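Local coordinates for putative mandelate racemase (Zymomonas mobilis, PDB 2OX4) that is a putative dehydratase of the enolase superfamily that binds magnesium and probably has lyase activity, at the interface of chains A and B and the interface of chains A and C. Sequence-based numbering; all coordinates share one arbitrary frame. Chains: chain A/B/C, Putative mandelate racemase.

Contact 1 and contact 2 join chain A to two different neighbours, and the centres of their C-alpha atoms are about 31 Å apart. They share no residues. Both lie in the enolase-like C-terminal part of the chain. Contact 1 uses helix 222-232 and the end of helix 250-257 with the turn after it. Contact 2 uses helix 296-309 and helix 271-280. It belongs to a two-fold interface, whereas the A-B interface is not an exact two-fold. Two separate kinds of interface on one subunit fit the deposited assembly of eight copies, which may be the biological form.

Contact 1: the interface of chains A and B. Residues chain A 230, 258; chain B 256-257, 259-260.
A:Lys258 sends its ammonium group into a small acceptor site on chain B. Three hydrogen bonds grip NZ. The bond to the backbone oxygen O of B:Lys256 is the shortest of them, at 2.7 Å from NZ. It runs almost straight out along the C=O direction, with a C=O...N angle of 166°. The carbonyl O of B:Ile259 is 3.1 Å from the same NZ. Here the donor sits above the carbonyl plane and is not aimed at a lone pair. The third bond goes to the carboxylate oxygen OD1 of B:Asp260, also 3.1 Å from NZ. It reaches OD1 on the anti side, 31° out of the carboxylate plane.

This last pair is also a salt bridge. NZ of A:Lys230 lies to one side of the aspartate, nearest its methylene CB and 3.9 Å from the second carboxylate oxygen, OD2, of B:Asp260. OD2 is not aimed at it. That salt bridge is long, and A:Lys230 is poorly ordered, so it is a weak addition. The aspartate thus lies near two lysines of chain A and may offset part of their charge. The ammonium of B:Lys256 is 5.9 Å from NZ of A:Lys258, and this like charge may work slightly against the grip.

Carbon contacts follow the polar ones. The chain of A:Lys258 bends at chi2 (-74°) and chi3, and this brings CD and CE past OD1 of B:Asp260 before NZ reaches the two carbonyls.

B:Lys256 stands near the C-terminal end of helix 250-258, where the helix end may make its carbonyl more attractive to a cation. B:Ile259 and B:Asp260 follow in the loop that leads into the strand 263-265 region. A:Lys258 comes from the same turn of its own chain, and A:Lys230 from near the end of helix 222-232. In the barrel of this family, such turns lie at the opposite end from the magnesium-binding glutamates.

Contact 2: the interface of chains A and C. Residues chain A 305-306, 308-309; chain C 272-273, 276, 306.
A:Ile309 packs its side chain against C:Arg272, C:Trp273 and C:Leu276. From CB the side chain forks. The CG2 branch, anti to the backbone N, meets C:Leu276, with CG2 3.5 Å from its CD2. The two side chains run alongside each other, pointing opposite ways. The other branch starts at CG1, which lies beside the backbone N and is 3.8 Å from CB of C:Arg272. It ends in CD1, the tip that carries most of the contact. CD1 sits over the face of the indole of C:Trp273, 3.4 Å from the centroid of the six-membered ring, in a CH-pi contact. It also touches the aliphatic part of the arginine, with CD1 3.3 Å from CD of C:Arg272. CD1 thus fits into the corner formed by the indole face and the arginine chain. Its chi2 of -36° is well short of a staggered value, which suggests some strain from the tight packing.

The same arginine bends at chi3 and carries its guanidinium to the preceding turn of helix 296-309, at A:Asp305 and A:His308. NH1 donates a hydrogen bond to the backbone O of A:Asp305, at 2.9 Å, with 149° at the hydrogen. That oxygen lies in the guanidinium plane, at its edge. NH1 also lies at the edge of the A:His308 imidazole, in its plane. Within chain C, CH2 of C:Trp273 lies over one guanidinium face, offset toward its rim.

A:Met306 and C:Met306, equivalent residues of the two-fold pair, approach more loosely. CG of A:Met306 is 4.3 Å from SD of C:Met306.

The indole also reaches chain A through water 1. This water is 2.9 Å from the backbone O of A:Ile309. It lies in the ring plane, where the N-H of C:Trp273 NE1 points to it almost straight, 2.9 Å from NE1 to the water O and 176° at the hydrogen.

Contact 1: the interface of chains A and B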
loop_
_atom_site.group_PDB
_atom_site.type_symbol
_atom_site.label_atom_id
_atom_site.label_comp_id
_atom_site.label_asym_id
_atom_site.label_seq_id
_atom_site.Cartn_x
_atom_site.Cartn_y
_atom_site.Cartn_z
ATOM N N LYS A 230 -22.589 -17.019 4.377
ATOM C CA LYS A 230 -23.336 -17.070 3.122
ATOM C C LYS A 230 -24.672 -17.779 3.327
ATOM O O LYS A 230 -25.695 -17.370 2.779
ATOM C CB LYS A 230 -22.524 -17.797 2.040
ATOM C CG LYS A 230 -21.458 -16.947 1.360
ATOM C CD LYS A 230 -20.390 -17.807 0.687
ATOM C CE LYS A 230 -20.837 -18.305 -0.685
ATOM N NZ LYS A 230 -20.824 -17.223 -1.714
ATOM N N LYS A 258 -15.597 -10.984 2.256
ATOM C CA LYS A 258 -16.604 -11.930 1.782
ATOM C C LYS A 258 -17.788 -12.121 2.719
ATOM O O LYS A 258 -18.586 -13.036 2.511
ATOM C CB LYS A 258 -15.983 -13.301 1.505
ATOM C CG LYS A 258 -14.724 -13.282 0.704
ATOM C CD LYS A 258 -15.020 -12.985 -0.712
ATOM C CE LYS A 258 -14.016 -13.701 -1.611
ATOM N NZ LYS A 258 -14.259 -13.254 -2.981
ATOM N N LYS B 256 -9.366 -14.095 -6.753
ATOM C CA LYS B 256 -10.148 -14.273 -5.516
ATOM C C LYS B 256 -11.118 -13.124 -5.249
ATOM O O LYS B 256 -12.164 -13.329 -4.635
ATOM C CB LYS B 256 -9.246 -14.490 -4.303
ATOM C CG LYS B 256 -10.015 -14.739 -3.004
ATOM C CD LYS B 256 -9.103 -15.160 -1.853
ATOM C CE LYS B 256 -9.046 -16.680 -1.722
ATOM N NZ LYS B 256 -10.340 -17.206 -1.177
ATOM N N LYS B 257 -10.790 -11.920 -5.725
ATOM C CA LYS B 257 -11.742 -10.807 -5.662
ATOM C C LYS B 257 -13.109 -11.117 -6.295
ATOM O O LYS B 257 -14.126 -10.599 -5.848
ATOM C CB LYS B 257 -11.167 -9.526 -6.274
ATOM C CG LYS B 257 -9.944 -8.967 -5.545
ATOM C CD LYS B 257 -9.365 -7.769 -6.294
ATOM C CE LYS B 257 -8.157 -7.192 -5.530
ATOM N NZ LYS B 257 -7.488 -6.134 -6.324
ATOM N N ILE B 259 -14.195 -14.468 -7.133
ATOM C CA ILE B 259 -14.539 -15.899 -6.988
ATOM C C ILE B 259 -14.843 -16.177 -5.520
ATOM O O ILE B 259 -14.025 -15.876 -4.652
ATOM C CB ILE B 259 -13.401 -16.858 -7.491
ATOM C CG1 ILE B 259 -13.169 -16.705 -8.998
ATOM C CG2 ILE B 259 -13.717 -18.358 -7.125
ATOM C CD1 ILE B 259 -11.927 -17.429 -9.514
ATOM N N ASP B 260 -16.006 -16.744 -5.225
ATOM C CA ASP B 260 -16.334 -17.029 -3.829
ATOM C C ASP B 260 -15.988 -18.445 -3.367
ATOM O O ASP B 260 -15.929 -18.718 -2.160
ATOM C CB ASP B 260 -17.784 -16.654 -3.521
ATOM C CG ASP B 260 -17.974 -15.150 -3.412
ATOM O OD1 ASP B 260 -17.078 -14.483 -2.851
ATOM O OD2 ASP B 260 -18.999 -14.633 -3.904
#

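Contact 2: the interface of chains A and C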
loop_
_atom_site.group_PDB
_atom_site.type_symbol
_atom_site.label_atom_id
_atom_site.label_comp_id
_atom_site.label_asym_id
_atom_site.label_seq_id
_atom_site.Cartn_x
_atom_site.Cartn_y
_atom_site.Cartn_z
ATOM N N ASP A 305 -12.940 4.813 23.208
ATOM C CA ASP A 305 -12.758 6.165 22.682
ATOM C C ASP A 305 -12.026 6.137 21.336
ATOM O O ASP A 305 -12.397 6.850 20.403
ATOM C CB ASP A 305 -11.990 7.044 23.675
ATOM C CG ASP A 305 -12.744 7.262 24.982
ATOM O OD1 ASP A 305 -13.984 7.061 25.039
ATOM O OD2 ASP A 305 -12.073 7.620 25.971
ATOM N N MET A 306 -11.011 5.290 21.224
ATOM C CA MET A 306 -10.354 5.029 19.939
ATOM C C MET A 306 -11.340 4.443 18.925
ATOM O O MET A 306 -11.407 4.876 17.778
ATOM C CB MET A 306 -9.159 4.086 20.157
ATOM C CG MET A 306 -8.225 3.934 18.972
ATOM S SD MET A 306 -6.626 3.190 19.399
ATOM C CE MET A 306 -7.109 1.644 20.179
ATOM N N HIS A 308 -14.465 4.768 18.677
ATOM C CA HIS A 308 -15.451 5.772 18.263
ATOM C C HIS A 308 -15.016 6.485 16.979
ATOM O O HIS A 308 -15.858 6.746 16.105
ATOM C CB HIS A 308 -15.678 6.797 19.381
ATOM C CG HIS A 308 -16.919 7.611 19.213
ATOM N ND1 HIS A 308 -18.090 7.098 18.691
ATOM C CD2 HIS A 308 -17.179 8.905 19.520
ATOM C CE1 HIS A 308 -19.015 8.042 18.681
ATOM N NE2 HIS A 308 -18.487 9.147 19.179
ATOM N N ILE A 309 -13.709 6.774 16.875
ATOM C CA ILE A 309 -13.085 7.413 15.696
ATOM C C ILE A 309 -13.389 6.657 14.404
ATOM O O ILE A 309 -13.443 7.234 13.312
ATOM C CB ILE A 309 -11.524 7.485 15.876
ATOM C CG1 ILE A 309 -11.185 8.244 17.150
ATOM C CG2 ILE A 309 -10.858 8.192 14.715
ATOM C CD1 ILE A 309 -12.122 9.365 17.395
ATOM N N ARG C 272 -9.360 13.875 18.516
ATOM C CA ARG C 272 -8.852 12.585 18.052
ATOM C C ARG C 272 -8.786 12.478 16.533
ATOM O O ARG C 272 -7.819 11.930 15.994
ATOM C CB ARG C 272 -9.727 11.448 18.554
ATOM C CG ARG C 272 -9.660 11.111 20.049
ATOM C CD ARG C 272 -10.928 10.290 20.377
ATOM N NE ARG C 272 -12.085 11.167 20.602
ATOM C CZ ARG C 272 -13.320 10.751 20.876
ATOM N NH1 ARG C 272 -13.619 9.445 20.914
ATOM N NH2 ARG C 272 -14.268 11.651 21.119
ATOM N N TRP C 273 -9.826 12.971 15.849
ATOM C CA TRP C 273 -9.914 12.893 14.384
ATOM C C TRP C 273 -8.807 13.693 13.698
ATOM O O TRP C 273 -8.344 13.322 12.624
ATOM C CB TRP C 273 -11.281 13.415 13.901
ATOM C CG TRP C 273 -12.426 12.502 14.248
ATOM C CD1 TRP C 273 -13.003 11.566 13.435
ATOM C CD2 TRP C 273 -13.134 12.438 15.500
ATOM N NE1 TRP C 273 -14.027 10.923 14.101
ATOM C CE2 TRP C 273 -14.133 11.443 15.364
ATOM C CE3 TRP C 273 -13.031 13.137 16.717
ATOM C CZ2 TRP C 273 -15.014 11.104 16.415
ATOM C CZ3 TRP C 273 -13.907 12.804 17.760
ATOM C CH2 TRP C 273 -14.886 11.792 17.597
ATOM N N LEU C 276 -5.372 11.651 14.315
ATOM C CA LEU C 276 -5.343 10.292 13.761
ATOM C C LEU C 276 -4.412 10.095 12.543
ATOM O O LEU C 276 -3.562 9.198 12.583
ATOM C CB LEU C 276 -6.765 9.806 13.445
ATOM C CG LEU C 276 -6.851 8.454 12.734
ATOM C CD1 LEU C 276 -6.365 7.329 13.639
ATOM C CD2 LEU C 276 -8.311 8.237 12.259
ATOM N N MET C 306 -4.255 7.699 22.856
ATOM C CA MET C 306 -4.011 7.176 21.516
ATOM C C MET C 306 -2.547 7.348 21.099
ATOM O O MET C 306 -1.922 6.421 20.594
ATOM C CB MET C 306 -4.922 7.886 20.515
ATOM C CG MET C 306 -5.051 7.189 19.177
ATOM S SD MET C 306 -6.482 7.778 18.239
ATOM C CE MET C 306 -6.103 9.528 18.049
HETATM O O HOH W 1 -15.725 8.919 12.931
#